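Local coordinates for protein inactive Zymogen C11 Protease (Parabacteroides distasonis, PDB 6MZO) that is the zymogen of a clostripain-like cysteine protease of peptidase family C11, captured in an inactive form, and probably cleaves peptide bonds once activated, at residues A[154-159]-A[177-182]; A[229-234]-A[301-306]; A[16-21]-A[111-116]; A[145-150]-A[172-177]. One frame throughout, in Å; residues are numbered along the deposited sequence.

Interaction 1: residues A[154-159]-A[177-182]; sequences HFDFIL and CADYII
His154 reaches across to Asp179 at the start of two neighbouring parallel strands, its NE2 donating to Asp179 OD1 over 2.6 Å. The acceptor lies in the imidazole plane, at the ring edge, but the N-H meets OD1 from above the carboxylate plane and the bond is bent (141°). With CG anti to the backbone N (chi1 -166°), the His154 ring turns toward Asp179, and Cys177 O lies over one of its faces. That same carbonyl takes the N-H of Phe155 at 2.7 Å in a nearly straight bond. Phe155 O in turn accepts from Asp179 N at 3.0 Å. Tyr180 N makes a weak bond to Asp156 O, and Ala178 O accepts from Ser232 OG. Beyond the corners at Asp156 and Asp179 the pairing resumes, Ile158 giving its N-H to Tyr180 O and receiving that of Ile182 on its own O. These are the two strands of a beta-alpha-beta crossover, with helix 168-173 between them. On one face Ile158 CD1 packs on Ala178 CB (3.8 Å) and Cys177 SG (4.0 Å). The carboxylates of Asp156 and Asp179 run side by side, OD1 to OD2 3.9 Å, a repulsion that the salt bridge from Asp156 to Arg13 and the histidine on Asp179 probably ease. An alanine in place of Asp179 would probably leave the His154 NE2 donor without its mate and the ring free to turn.

Interaction 2: residues A[229-234]-A[301-306]; sequences VMKSDE and AVIYKA
An antiparallel pairing closes one edge of the large mixed sheet, where strand 302-307, its outermost strand on this side, lies against strand 226-231. Val229 and Tyr304 form a hydrogen-bonded pair, Val229 N giving to Tyr304 O at 2.9 Å, whereas Met230 faces Val302 in a non-hydrogen-bonded pair. The one-residue shift between the two pairs is a beta bulge. It lets Val229 O take the N-H of Ile303, while Lys231 N reaches Ala301 O (2.8 Å) at the very end of helix 288-301, which runs directly into the strand. Ile303 carries much of the side-chain contact: its CG1 sits between the backbone N and the carbonyl carbon (chi1 62°), which places it against Val229 CG1 at 3.8 Å, while CG2 turns to Lys231 CB at 3.7 Å, the two side chains crossing at about a right angle. Met230 and Val302 lie side by side, SD to CG2 4.0 Å, both also touching Leu331. Past the strand, Glu234 CB rests on Ala301 CA. The otherwise extended Lys231 chain bends at its last torsion (chi4 -81°), and two carboxylates of its own segment grip its ammonium in a salt-bridge network: NZ meets the syn lone pair of Asp233 OD1 at 2.7 Å and Glu234 OE2 on the anti side, somewhat out of the carboxylate plane, at 3.1 Å.

Interaction 3: residues A[16-21]-A[111-116]; sequences LIYFAG and LVLWSH
Phe19 packs over one face of the Trp114 indole at the C-terminal ends of two parallel central strands. From Trp114 CB outward, the first carbon touches Phe19 CD1 at 3.5 Å and also lies near Tyr18 O. CG, anti to the backbone N (chi1 -173°), is likewise 3.5 Å from Phe19 CD1, and CD1 of the indole meets Phe19 CE1 at 3.7 Å. CD2 and CE3 continue past Phe19 CD1, and CZ3 turns its edge to Ala20 O (3.9 Å), which lies in the indole plane. The two ring systems meet obliquely, planes at 49°. Toward the rim of the opposite indole face stands His116 CD2; NE1 donates to Asn191 O. Behind Phe19, Ile17 CG2 lies alongside Val112 CG1 at 3.8 Å on the same face, while the other face carries Leu16 CD2 against Leu111 CD1 and Tyr18 CB against Leu113 CD2. Four backbone bonds join the strands in regular parallel register: Val112 N to Leu16 O, Tyr18 N to Val112 O, Trp114 N to Tyr18 O, and Ala20 N to Trp114 O, the last at 3.1 Å. In the mixed sheet of this alpha/beta fold, consistent with the caspase-like fold of clan CD peptidases, these strands lie between 49-54 and 155-162; helix 26-43 packs on the face of Ile17 and Phe19, helix 90-103 on that of Leu16 and Tyr18.

Interaction 4: residues A[145-150]-A[172-177]; sequences DLASAL and YAFRGC
Helix 143-150 meets the chain just where helix 168-173 ends, Phe174 being the first residue to leave helical backbone angles, and Ala147 and Phe174 come to 5.7 Å between CA atoms. Phe174 carries the contact: with CG anti to the carbonyl carbon (chi1 -68°), its ring extends against the helix. Ala147 CB stands over one ring face in a CH-pi contact, 4.0 Å from the centroid of the Phe174 ring, while Ala147 CA comes to 3.5 Å from CE2. Leu146 approaches at the ring edge, CG to Phe174 CZ 3.7 Å, the side chains crossing at about a right angle, and Leu150 CD1 adds a further contact at CE2. Beside the ring the two helices touch through methyls, Ala147 CB to Ala173 CB at 4.0 Å. Farther along, Cys177 CB presses on Leu150 O at 3.3 Å and its SG reaches Leu150 CB. An alanine at Phe174 would probably open a gap between Leu146, Ala147 and Leu150 and leave Phe160 without its edge-to-face ring partner. Arg175, in salt bridges with Asp236 and Glu351, lies over a face of Tyr172. The packing is that of adjacent helical elements on one face of the sheet of an alpha/beta fold, where Leu150 and Phe174 rest on Ile158.

Overall arrangement
Interactions 1, 2 and 3 all lie in one mixed sheet. Interaction 3 and interaction 1 are buried parallel pairings on adjacent strands, joined by backbone bonds between Leu111, Leu113 and Leu159; interaction 2, antiparallel and only partly buried, finishes the sheet at its edge, Met230 N bonding to Ile181 O. Their centres spread accordingly, interactions 2 and 3 about 21 Å apart. Interaction 4, also largely buried, is of another kind, apolar packing of helical elements on one sheet face; it shares Cys177 with interaction 1 and meets Ile158 through Leu150 and Phe174. Charge gathers toward the strand ends in interactions 1 and 2, whereas interaction 3 adds aromatic packing to its regular backbone bonds.

Interaction 1: residues A[154-159]-A[177-182]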
loop_
_atom_site.group_PDB
_atom_site.type_symbol
_atom_site.label_atom_id
_atom_site.label_comp_id
_atom_site.label_asym_id
_atom_site.label_seq_id
_atom_site.Cartn_x
_atom_site.Cartn_y
_atom_site.Cartn_z
ATOM N N HIS A 154 -0.476 -15.972 4.783
ATOM C CA HIS A 154 -1.472 -15.187 5.449
ATOM C C HIS A 154 -0.833 -14.232 6.427
ATOM O O HIS A 154 -0.218 -14.645 7.426
ATOM C CB HIS A 154 -2.501 -16.011 6.209
ATOM C CG HIS A 154 -3.683 -15.178 6.583
ATOM N ND1 HIS A 154 -4.714 -14.922 5.697
ATOM C CD2 HIS A 154 -3.935 -14.430 7.683
ATOM C CE1 HIS A 154 -5.579 -14.098 6.265
ATOM N NE2 HIS A 154 -5.137 -13.804 7.475
ATOM N N PHE A 155 -1.002 -12.953 6.137
ATOM C CA PHE A 155 -0.426 -11.960 7.015
ATOM C C PHE A 155 -1.481 -11.296 7.847
ATOM O O PHE A 155 -2.593 -11.122 7.391
ATOM C CB PHE A 155 0.240 -10.847 6.166
ATOM C CG PHE A 155 1.376 -11.361 5.359
ATOM C CD1 PHE A 155 2.578 -11.612 5.973
ATOM C CD2 PHE A 155 1.227 -11.593 4.000
ATOM C CE1 PHE A 155 3.685 -12.132 5.253
ATOM C CE2 PHE A 155 2.301 -12.086 3.286
ATOM C CZ PHE A 155 3.528 -12.364 3.915
ATOM N N ASP A 156 -1.138 -10.900 9.054
ATOM C CA ASP A 156 -2.128 -10.096 9.822
ATOM C C ASP A 156 -2.305 -8.743 9.167
ATOM O O ASP A 156 -3.422 -8.162 9.239
ATOM C CB ASP A 156 -1.649 -9.906 11.273
ATOM C CG ASP A 156 -1.821 -11.168 12.111
ATOM O OD1 ASP A 156 -2.153 -12.244 11.588
ATOM O OD2 ASP A 156 -1.660 -11.108 13.340
ATOM N N PHE A 157 -1.230 -8.168 8.631
ATOM C CA PHE A 157 -1.356 -6.940 7.859
ATOM C C PHE A 157 -0.323 -6.877 6.750
ATOM O O PHE A 157 0.750 -7.521 6.841
ATOM C CB PHE A 157 -1.188 -5.682 8.761
ATOM C CG PHE A 157 0.220 -5.530 9.364
ATOM C CD1 PHE A 157 1.238 -4.877 8.706
ATOM C CD2 PHE A 157 0.547 -6.081 10.633
ATOM C CE1 PHE A 157 2.517 -4.757 9.227
ATOM C CE2 PHE A 157 1.874 -5.947 11.151
ATOM C CZ PHE A 157 2.844 -5.296 10.474
ATOM N N ILE A 158 -0.675 -6.122 5.682
ATOM C CA ILE A 158 0.379 -5.695 4.757
ATOM C C ILE A 158 0.339 -4.188 4.789
ATOM O O ILE A 158 -0.758 -3.589 4.626
ATOM C CB ILE A 158 0.190 -6.185 3.285
ATOM C CG1 ILE A 158 0.235 -7.722 3.212
ATOM C CG2 ILE A 158 1.252 -5.520 2.395
ATOM C CD1 ILE A 158 -0.294 -8.310 1.818
ATOM N N LEU A 159 1.498 -3.586 5.058
ATOM C CA LEU A 159 1.646 -2.116 5.056
ATOM C C LEU A 159 2.351 -1.750 3.762
ATOM O O LEU A 159 3.495 -2.144 3.544
ATOM C CB LEU A 159 2.452 -1.692 6.282
ATOM C CG LEU A 159 2.621 -0.190 6.566
ATOM C CD1 LEU A 159 3.354 -0.013 7.932
ATOM C CD2 LEU A 159 3.436 0.535 5.555
ATOM N N CYS A 177 -4.902 -12.687 1.396
ATOM C CA CYS A 177 -3.641 -13.013 2.049
ATOM C C CYS A 177 -3.260 -12.077 3.194
ATOM O O CYS A 177 -2.176 -12.230 3.779
ATOM C CB CYS A 177 -2.509 -13.061 1.041
ATOM S SG CYS A 177 -2.224 -11.451 0.346
ATOM N N ALA A 178 -4.150 -11.176 3.540
ATOM C CA ALA A 178 -3.919 -10.255 4.627
ATOM C C ALA A 178 -5.197 -9.859 5.314
ATOM O O ALA A 178 -6.139 -9.562 4.693
ATOM C CB ALA A 178 -3.216 -9.025 4.127
ATOM N N ASP A 179 -5.197 -9.833 6.629
ATOM C CA ASP A 179 -6.391 -9.442 7.318
ATOM C C ASP A 179 -6.718 -7.962 7.171
ATOM O O ASP A 179 -7.843 -7.593 7.131
ATOM C CB ASP A 179 -6.334 -9.820 8.788
ATOM C CG ASP A 179 -6.300 -11.315 9.005
ATOM O OD1 ASP A 179 -6.882 -12.056 8.242
ATOM O OD2 ASP A 179 -5.663 -11.732 9.943
ATOM N N TYR A 180 -5.678 -7.140 7.119
ATOM C CA TYR A 180 -5.787 -5.707 6.981
ATOM C C TYR A 180 -4.751 -5.201 5.988
ATOM O O TYR A 180 -3.699 -5.727 5.910
ATOM C CB TYR A 180 -5.529 -5.009 8.332
ATOM C CG TYR A 180 -6.589 -5.316 9.324
ATOM C CD1 TYR A 180 -7.734 -4.605 9.348
ATOM C CD2 TYR A 180 -6.461 -6.357 10.180
ATOM C CE1 TYR A 180 -8.737 -4.919 10.226
ATOM C CE2 TYR A 180 -7.453 -6.687 11.058
ATOM C CZ TYR A 180 -8.593 -5.969 11.075
ATOM O OH TYR A 180 -9.580 -6.302 11.949
ATOM N N ILE A 181 -5.103 -4.146 5.277
ATOM C CA ILE A 181 -4.210 -3.505 4.351
ATOM C C ILE A 181 -4.093 -2.045 4.789
ATOM O O ILE A 181 -5.048 -1.413 4.988
ATOM C CB ILE A 181 -4.760 -3.514 2.912
ATOM C CG1 ILE A 181 -4.984 -4.926 2.411
ATOM C CG2 ILE A 181 -3.824 -2.810 1.979
ATOM C CD1 ILE A 181 -3.733 -5.704 2.309
ATOM N N ILE A 182 -2.880 -1.551 4.889
ATOM C CA ILE A 182 -2.613 -0.187 5.292
ATOM C C ILE A 182 -1.918 0.525 4.147
ATOM O O ILE A 182 -0.969 0.016 3.660
ATOM C CB ILE A 182 -1.684 -0.143 6.524
ATOM C CG1 ILE A 182 -2.269 -0.963 7.651
ATOM C CG2 ILE A 182 -1.496 1.268 7.018
ATOM C CD1 ILE A 182 -1.335 -1.177 8.800
#

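Interaction 2: residues A[229-234]-A[301-306]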
loop_
_atom_site.group_PDB
_atom_site.type_symbol
_atom_site.label_atom_id
_atom_site.label_comp_id
_atom_site.label_asym_id
_atom_site.label_seq_id
_atom_site.Cartn_x
_atom_site.Cartn_y
_atom_site.Cartn_z
ATOM N N VAL A 229 -6.988 2.380 6.251
ATOM C CA VAL A 229 -6.834 0.990 6.636
ATOM C C VAL A 229 -8.063 0.193 6.205
ATOM O O VAL A 229 -9.206 0.571 6.578
ATOM C CB VAL A 229 -6.741 0.852 8.161
ATOM C CG1 VAL A 229 -6.557 -0.618 8.524
ATOM C CG2 VAL A 229 -5.573 1.591 8.716
ATOM N N MET A 230 -7.854 -0.891 5.475
ATOM C CA MET A 230 -8.984 -1.673 4.946
ATOM C C MET A 230 -9.039 -3.011 5.645
ATOM O O MET A 230 -7.996 -3.675 5.882
ATOM C CB MET A 230 -8.862 -1.853 3.407
ATOM C CG MET A 230 -9.429 -0.722 2.566
ATOM S SD MET A 230 -8.716 0.877 2.924
ATOM C CE MET A 230 -7.018 0.550 2.400
ATOM N N LYS A 231 -10.274 -3.432 5.987
ATOM C CA LYS A 231 -10.512 -4.702 6.652
ATOM C C LYS A 231 -10.892 -5.739 5.571
ATOM O O LYS A 231 -12.002 -5.714 4.987
ATOM C CB LYS A 231 -11.648 -4.550 7.724
ATOM C CG LYS A 231 -11.866 -5.818 8.595
ATOM C CD LYS A 231 -12.829 -5.396 9.722
ATOM C CE LYS A 231 -13.203 -6.597 10.583
ATOM N NZ LYS A 231 -14.264 -7.314 9.870
ATOM N N SER A 232 -9.969 -6.668 5.297
ATOM C CA SER A 232 -10.120 -7.509 4.115
ATOM C C SER A 232 -11.362 -8.375 4.086
ATOM O O SER A 232 -11.935 -8.599 2.981
ATOM C CB SER A 232 -8.864 -8.408 3.923
ATOM O OG SER A 232 -7.724 -7.587 3.747
ATOM N N ASP A 233 -11.825 -8.862 5.245
ATOM C CA ASP A 233 -13.028 -9.701 5.120
ATOM C C ASP A 233 -14.333 -8.930 4.866
ATOM O O ASP A 233 -15.412 -9.535 4.848
ATOM C CB ASP A 233 -13.169 -10.603 6.358
ATOM C CG ASP A 233 -13.341 -9.840 7.651
ATOM O OD1 ASP A 233 -13.607 -8.640 7.671
ATOM O OD2 ASP A 233 -13.255 -10.526 8.725
ATOM N N GLU A 234 -14.221 -7.626 4.579
ATOM C CA GLU A 234 -15.388 -6.807 4.212
ATOM C C GLU A 234 -15.341 -6.524 2.709
ATOM O O GLU A 234 -16.276 -6.014 2.136
ATOM C CB GLU A 234 -15.410 -5.498 4.962
ATOM C CG GLU A 234 -15.393 -5.690 6.474
ATOM C CD GLU A 234 -16.734 -6.147 7.051
ATOM O OE1 GLU A 234 -17.734 -6.248 6.306
ATOM O OE2 GLU A 234 -16.768 -6.302 8.302
ATOM N N ALA A 301 -15.708 -1.525 5.417
ATOM C CA ALA A 301 -14.434 -1.896 4.772
ATOM C C ALA A 301 -13.311 -0.951 5.082
ATOM O O ALA A 301 -12.180 -1.414 5.342
ATOM C CB ALA A 301 -14.594 -1.991 3.282
ATOM N N VAL A 302 -13.601 0.344 5.138
ATOM C CA VAL A 302 -12.536 1.313 5.393
ATOM C C VAL A 302 -12.644 1.662 6.909
ATOM O O VAL A 302 -13.496 2.516 7.317
ATOM C CB VAL A 302 -12.652 2.504 4.508
ATOM C CG1 VAL A 302 -11.495 3.514 4.837
ATOM C CG2 VAL A 302 -12.547 2.114 2.991
ATOM N N ILE A 303 -11.859 0.995 7.753
ATOM C CA ILE A 303 -12.099 1.074 9.181
ATOM C C ILE A 303 -11.442 2.266 9.823
ATOM O O ILE A 303 -11.858 2.657 10.932
ATOM C CB ILE A 303 -11.686 -0.220 9.959
ATOM C CG1 ILE A 303 -10.168 -0.464 9.813
ATOM C CG2 ILE A 303 -12.571 -1.362 9.447
ATOM C CD1 ILE A 303 -9.681 -1.468 10.900
ATOM N N TYR A 304 -10.457 2.855 9.122
ATOM C CA TYR A 304 -9.840 4.096 9.568
ATOM C C TYR A 304 -9.398 4.828 8.343
ATOM O O TYR A 304 -8.869 4.199 7.409
ATOM C CB TYR A 304 -8.649 3.810 10.497
ATOM C CG TYR A 304 -7.959 5.104 10.915
ATOM C CD1 TYR A 304 -8.394 5.837 12.012
ATOM C CD2 TYR A 304 -6.930 5.626 10.121
ATOM C CE1 TYR A 304 -7.768 7.008 12.354
ATOM C CE2 TYR A 304 -6.266 6.829 10.441
ATOM C CZ TYR A 304 -6.730 7.523 11.534
ATOM O OH TYR A 304 -6.128 8.700 11.966
ATOM N N LYS A 305 -9.603 6.155 8.315
ATOM C CA LYS A 305 -9.041 6.989 7.253
ATOM C C LYS A 305 -8.741 8.369 7.807
ATOM O O LYS A 305 -9.390 8.856 8.764
ATOM C CB LYS A 305 -9.957 7.081 6.067
ATOM C CG LYS A 305 -11.247 7.916 6.365
ATOM C CD LYS A 305 -12.046 8.130 5.059
ATOM C CE LYS A 305 -13.250 9.029 5.372
ATOM N NZ LYS A 305 -14.133 8.284 6.249
ATOM N N ALA A 306 -7.720 9.004 7.268
ATOM C CA ALA A 306 -7.422 10.353 7.679
ATOM C C ALA A 306 -6.735 11.079 6.554
ATOM O O ALA A 306 -5.979 10.500 5.773
ATOM C CB ALA A 306 -6.562 10.380 8.940
#

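Interaction 3: residues A[16-21]-A[111-116]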
loop_
_atom_site.group_PDB
_atom_site.type_symbol
_atom_site.label_atom_id
_atom_site.label_comp_id
_atom_site.label_asym_id
_atom_site.label_seq_id
_atom_site.Cartn_x
_atom_site.Cartn_y
_atom_site.Cartn_z
ATOM N N LEU A 16 8.542 -8.761 8.442
ATOM C CA LEU A 16 9.539 -8.524 7.405
ATOM C C LEU A 16 9.249 -7.149 6.800
ATOM O O LEU A 16 8.111 -6.882 6.397
ATOM C CB LEU A 16 9.459 -9.609 6.292
ATOM C CG LEU A 16 10.252 -9.208 5.019
ATOM C CD1 LEU A 16 11.752 -9.206 5.375
ATOM C CD2 LEU A 16 9.895 -10.267 3.937
ATOM N N ILE A 17 10.287 -6.307 6.830
ATOM C CA ILE A 17 10.226 -5.014 6.094
ATOM C C ILE A 17 11.162 -5.166 4.897
ATOM O O ILE A 17 12.386 -5.363 5.050
ATOM C CB ILE A 17 10.627 -3.833 7.023
ATOM C CG1 ILE A 17 9.821 -3.826 8.336
ATOM C CG2 ILE A 17 10.534 -2.509 6.143
ATOM C CD1 ILE A 17 10.085 -2.533 9.215
ATOM N N TYR A 18 10.564 -5.055 3.702
ATOM C CA TYR A 18 11.253 -5.358 2.458
ATOM C C TYR A 18 11.382 -4.093 1.628
ATOM O O TYR A 18 10.348 -3.507 1.231
ATOM C CB TYR A 18 10.440 -6.406 1.682
ATOM C CG TYR A 18 11.054 -6.952 0.432
ATOM C CD1 TYR A 18 10.963 -6.255 -0.755
ATOM C CD2 TYR A 18 11.678 -8.178 0.448
ATOM C CE1 TYR A 18 11.519 -6.754 -1.959
ATOM C CE2 TYR A 18 12.226 -8.705 -0.699
ATOM C CZ TYR A 18 12.150 -7.974 -1.920
ATOM O OH TYR A 18 12.678 -8.529 -3.077
ATOM N N PHE A 19 12.630 -3.626 1.486
ATOM C CA PHE A 19 12.894 -2.406 0.721
ATOM C C PHE A 19 13.316 -2.760 -0.674
ATOM O O PHE A 19 14.454 -3.196 -0.888
ATOM C CB PHE A 19 13.991 -1.570 1.406
ATOM C CG PHE A 19 13.596 -0.960 2.721
ATOM C CD1 PHE A 19 13.002 0.284 2.733
ATOM C CD2 PHE A 19 13.828 -1.595 3.972
ATOM C CE1 PHE A 19 12.631 0.861 3.901
ATOM C CE2 PHE A 19 13.463 -1.016 5.159
ATOM C CZ PHE A 19 12.839 0.235 5.155
ATOM N N ALA A 20 12.432 -2.506 -1.628
ATOM C CA ALA A 20 12.824 -2.685 -3.006
ATOM C C ALA A 20 13.456 -1.344 -3.363
ATOM O O ALA A 20 12.749 -0.390 -3.654
ATOM C CB ALA A 20 11.627 -2.999 -3.859
ATOM N N GLY A 21 14.765 -1.256 -3.227
ATOM C CA GLY A 21 15.503 -0.036 -3.478
ATOM C C GLY A 21 16.257 -0.178 -4.791
ATOM O O GLY A 21 15.648 -0.530 -5.805
ATOM N N LEU A 111 3.839 -7.848 6.988
ATOM C CA LEU A 111 4.686 -7.545 5.864
ATOM C C LEU A 111 4.624 -6.019 5.614
ATOM O O LEU A 111 3.500 -5.524 5.563
ATOM C CB LEU A 111 4.212 -8.343 4.605
ATOM C CG LEU A 111 5.120 -8.061 3.402
ATOM C CD1 LEU A 111 6.586 -8.542 3.499
ATOM C CD2 LEU A 111 4.389 -8.793 2.205
ATOM N N VAL A 112 5.796 -5.385 5.530
ATOM C CA VAL A 112 5.903 -3.944 5.109
ATOM C C VAL A 112 6.640 -3.984 3.780
ATOM O O VAL A 112 7.733 -4.570 3.689
ATOM C CB VAL A 112 6.697 -3.139 6.061
ATOM C CG1 VAL A 112 6.829 -1.701 5.562
ATOM C CG2 VAL A 112 6.034 -3.199 7.474
ATOM N N LEU A 113 6.019 -3.424 2.737
ATOM C CA LEU A 113 6.664 -3.422 1.386
ATOM C C LEU A 113 6.906 -1.998 1.061
ATOM O O LEU A 113 5.949 -1.180 1.060
ATOM C CB LEU A 113 5.756 -4.024 0.344
ATOM C CG LEU A 113 5.409 -5.472 0.512
ATOM C CD1 LEU A 113 4.480 -5.903 -0.698
ATOM C CD2 LEU A 113 6.691 -6.237 0.573
ATOM N N TRP A 114 8.149 -1.635 0.911
ATOM C CA TRP A 114 8.505 -0.268 0.647
ATOM C C TRP A 114 8.924 -0.154 -0.808
ATOM O O TRP A 114 9.850 -0.885 -1.249
ATOM C CB TRP A 114 9.692 0.152 1.537
ATOM C CG TRP A 114 10.067 1.610 1.492
ATOM C CD1 TRP A 114 9.681 2.592 2.373
ATOM C CD2 TRP A 114 10.931 2.248 0.547
ATOM N NE1 TRP A 114 10.236 3.783 2.013
ATOM C CE2 TRP A 114 10.999 3.601 0.899
ATOM C CE3 TRP A 114 11.615 1.803 -0.565
ATOM C CZ2 TRP A 114 11.743 4.512 0.172
ATOM C CZ3 TRP A 114 12.374 2.715 -1.292
ATOM C CH2 TRP A 114 12.420 4.044 -0.913
ATOM N N SER A 115 8.275 0.759 -1.510
ATOM C CA SER A 115 8.570 0.884 -2.954
ATOM C C SER A 115 7.982 2.210 -3.358
ATOM O O SER A 115 6.777 2.297 -3.502
ATOM C CB SER A 115 7.908 -0.257 -3.727
ATOM O OG SER A 115 8.248 -0.231 -5.127
ATOM N N HIS A 116 8.784 3.245 -3.494
ATOM C CA HIS A 116 8.256 4.497 -4.020
ATOM C C HIS A 116 8.502 4.668 -5.533
ATOM O O HIS A 116 9.631 4.639 -5.999
ATOM C CB HIS A 116 8.830 5.652 -3.221
ATOM C CG HIS A 116 8.404 5.641 -1.787
ATOM N ND1 HIS A 116 8.551 6.728 -0.954
ATOM C CD2 HIS A 116 7.846 4.661 -1.035
ATOM C CE1 HIS A 116 8.092 6.420 0.250
ATOM N NE2 HIS A 116 7.642 5.179 0.220
#

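Interaction 4: residues A[145-150]-A[172-177]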
loop_
_atom_site.group_PDB
_atom_site.type_symbol
_atom_site.label_atom_id
_atom_site.label_comp_id
_atom_site.label_asym_id
_atom_site.label_seq_id
_atom_site.Cartn_x
_atom_site.Cartn_y
_atom_site.Cartn_z
ATOM N N ASP A 145 0.672 -9.880 -10.423
ATOM C CA ASP A 145 1.785 -10.782 -10.104
ATOM C C ASP A 145 2.036 -10.760 -8.614
ATOM O O ASP A 145 2.248 -11.823 -7.998
ATOM C CB ASP A 145 3.058 -10.387 -10.831
ATOM C CG ASP A 145 2.984 -10.687 -12.297
ATOM O OD1 ASP A 145 2.147 -11.545 -12.675
ATOM O OD2 ASP A 145 3.749 -10.059 -13.064
ATOM N N LEU A 146 1.981 -9.569 -8.022
ATOM C CA LEU A 146 2.230 -9.481 -6.584
ATOM C C LEU A 146 1.162 -10.223 -5.745
ATOM O O LEU A 146 1.494 -10.920 -4.778
ATOM C CB LEU A 146 2.350 -8.018 -6.132
ATOM C CG LEU A 146 2.768 -7.752 -4.669
ATOM C CD1 LEU A 146 4.106 -8.394 -4.336
ATOM C CD2 LEU A 146 2.810 -6.282 -4.398
ATOM N N ALA A 147 -0.108 -10.063 -6.097
ATOM C CA ALA A 147 -1.169 -10.691 -5.348
ATOM C C ALA A 147 -1.066 -12.183 -5.561
ATOM O O ALA A 147 -1.298 -12.963 -4.632
ATOM C CB ALA A 147 -2.528 -10.147 -5.822
ATOM N N SER A 148 -0.727 -12.589 -6.797
ATOM C CA SER A 148 -0.598 -14.005 -7.024
ATOM C C SER A 148 0.533 -14.580 -6.156
ATOM O O SER A 148 0.378 -15.635 -5.530
ATOM C CB SER A 148 -0.384 -14.299 -8.531
ATOM O OG SER A 148 -0.203 -15.683 -8.686
ATOM N N ALA A 149 1.646 -13.863 -6.095
ATOM C CA ALA A 149 2.827 -14.348 -5.377
ATOM C C ALA A 149 2.531 -14.456 -3.886
ATOM O O ALA A 149 2.953 -15.440 -3.263
ATOM C CB ALA A 149 3.998 -13.427 -5.614
ATOM N N LEU A 150 1.760 -13.504 -3.350
ATOM C CA LEU A 150 1.512 -13.470 -1.894
ATOM C C LEU A 150 0.280 -14.283 -1.518
ATOM O O LEU A 150 0.044 -14.539 -0.335
ATOM C CB LEU A 150 1.361 -12.009 -1.387
ATOM C CG LEU A 150 2.594 -11.113 -1.526
ATOM C CD1 LEU A 150 2.369 -9.710 -0.835
ATOM C CD2 LEU A 150 3.778 -11.884 -0.903
ATOM N N TYR A 172 -8.948 -5.279 -2.898
ATOM C CA TYR A 172 -9.674 -6.472 -3.292
ATOM C C TYR A 172 -8.693 -7.593 -3.653
ATOM O O TYR A 172 -8.873 -8.783 -3.245
ATOM C CB TYR A 172 -10.583 -6.183 -4.495
ATOM C CG TYR A 172 -11.526 -7.298 -4.837
ATOM C CD1 TYR A 172 -12.571 -7.622 -3.981
ATOM C CD2 TYR A 172 -11.459 -7.934 -6.060
ATOM C CE1 TYR A 172 -13.504 -8.608 -4.349
ATOM C CE2 TYR A 172 -12.386 -8.991 -6.446
ATOM C CZ TYR A 172 -13.414 -9.247 -5.552
ATOM O OH TYR A 172 -14.276 -10.213 -5.940
ATOM N N ALA A 173 -7.652 -7.235 -4.393
ATOM C CA ALA A 173 -6.690 -8.283 -4.880
ATOM C C ALA A 173 -5.997 -8.981 -3.716
ATOM O O ALA A 173 -5.668 -10.198 -3.859
ATOM C CB ALA A 173 -5.633 -7.675 -5.795
ATOM N N PHE A 174 -5.735 -8.237 -2.654
ATOM C CA PHE A 174 -4.987 -8.819 -1.515
ATOM C C PHE A 174 -5.864 -9.299 -0.395
ATOM O O PHE A 174 -5.334 -9.640 0.683
ATOM C CB PHE A 174 -3.932 -7.820 -0.972
ATOM C CG PHE A 174 -2.806 -7.590 -1.967
ATOM C CD1 PHE A 174 -2.931 -6.610 -2.980
ATOM C CD2 PHE A 174 -1.681 -8.381 -1.949
ATOM C CE1 PHE A 174 -1.944 -6.430 -3.931
ATOM C CE2 PHE A 174 -0.680 -8.223 -2.897
ATOM C CZ PHE A 174 -0.820 -7.247 -3.912
ATOM N N ARG A 175 -7.182 -9.347 -0.601
ATOM C CA ARG A 175 -8.107 -9.639 0.524
ATOM C C ARG A 175 -7.892 -11.024 1.118
ATOM O O ARG A 175 -8.219 -11.233 2.280
ATOM C CB ARG A 175 -9.571 -9.500 0.066
ATOM C CG ARG A 175 -10.014 -10.567 -0.936
ATOM C CD ARG A 175 -11.377 -10.108 -1.521
ATOM N NE ARG A 175 -12.006 -11.135 -2.308
ATOM C CZ ARG A 175 -11.598 -11.517 -3.523
ATOM N NH1 ARG A 175 -10.548 -10.924 -4.053
ATOM N NH2 ARG A 175 -12.180 -12.507 -4.200
ATOM N N GLY A 176 -7.407 -11.934 0.297
ATOM C CA GLY A 176 -7.205 -13.302 0.745
ATOM C C GLY A 176 -5.915 -13.566 1.490
ATOM O O GLY A 176 -5.854 -14.622 2.199
ATOM N N CYS A 177 -4.902 -12.687 1.396
ATOM C CA CYS A 177 -3.641 -13.013 2.049
ATOM C C CYS A 177 -3.260 -12.077 3.194
ATOM O O CYS A 177 -2.176 -12.230 3.779
ATOM C CB CYS A 177 -2.509 -13.061 1.041
ATOM S SG CYS A 177 -2.224 -11.451 0.346
#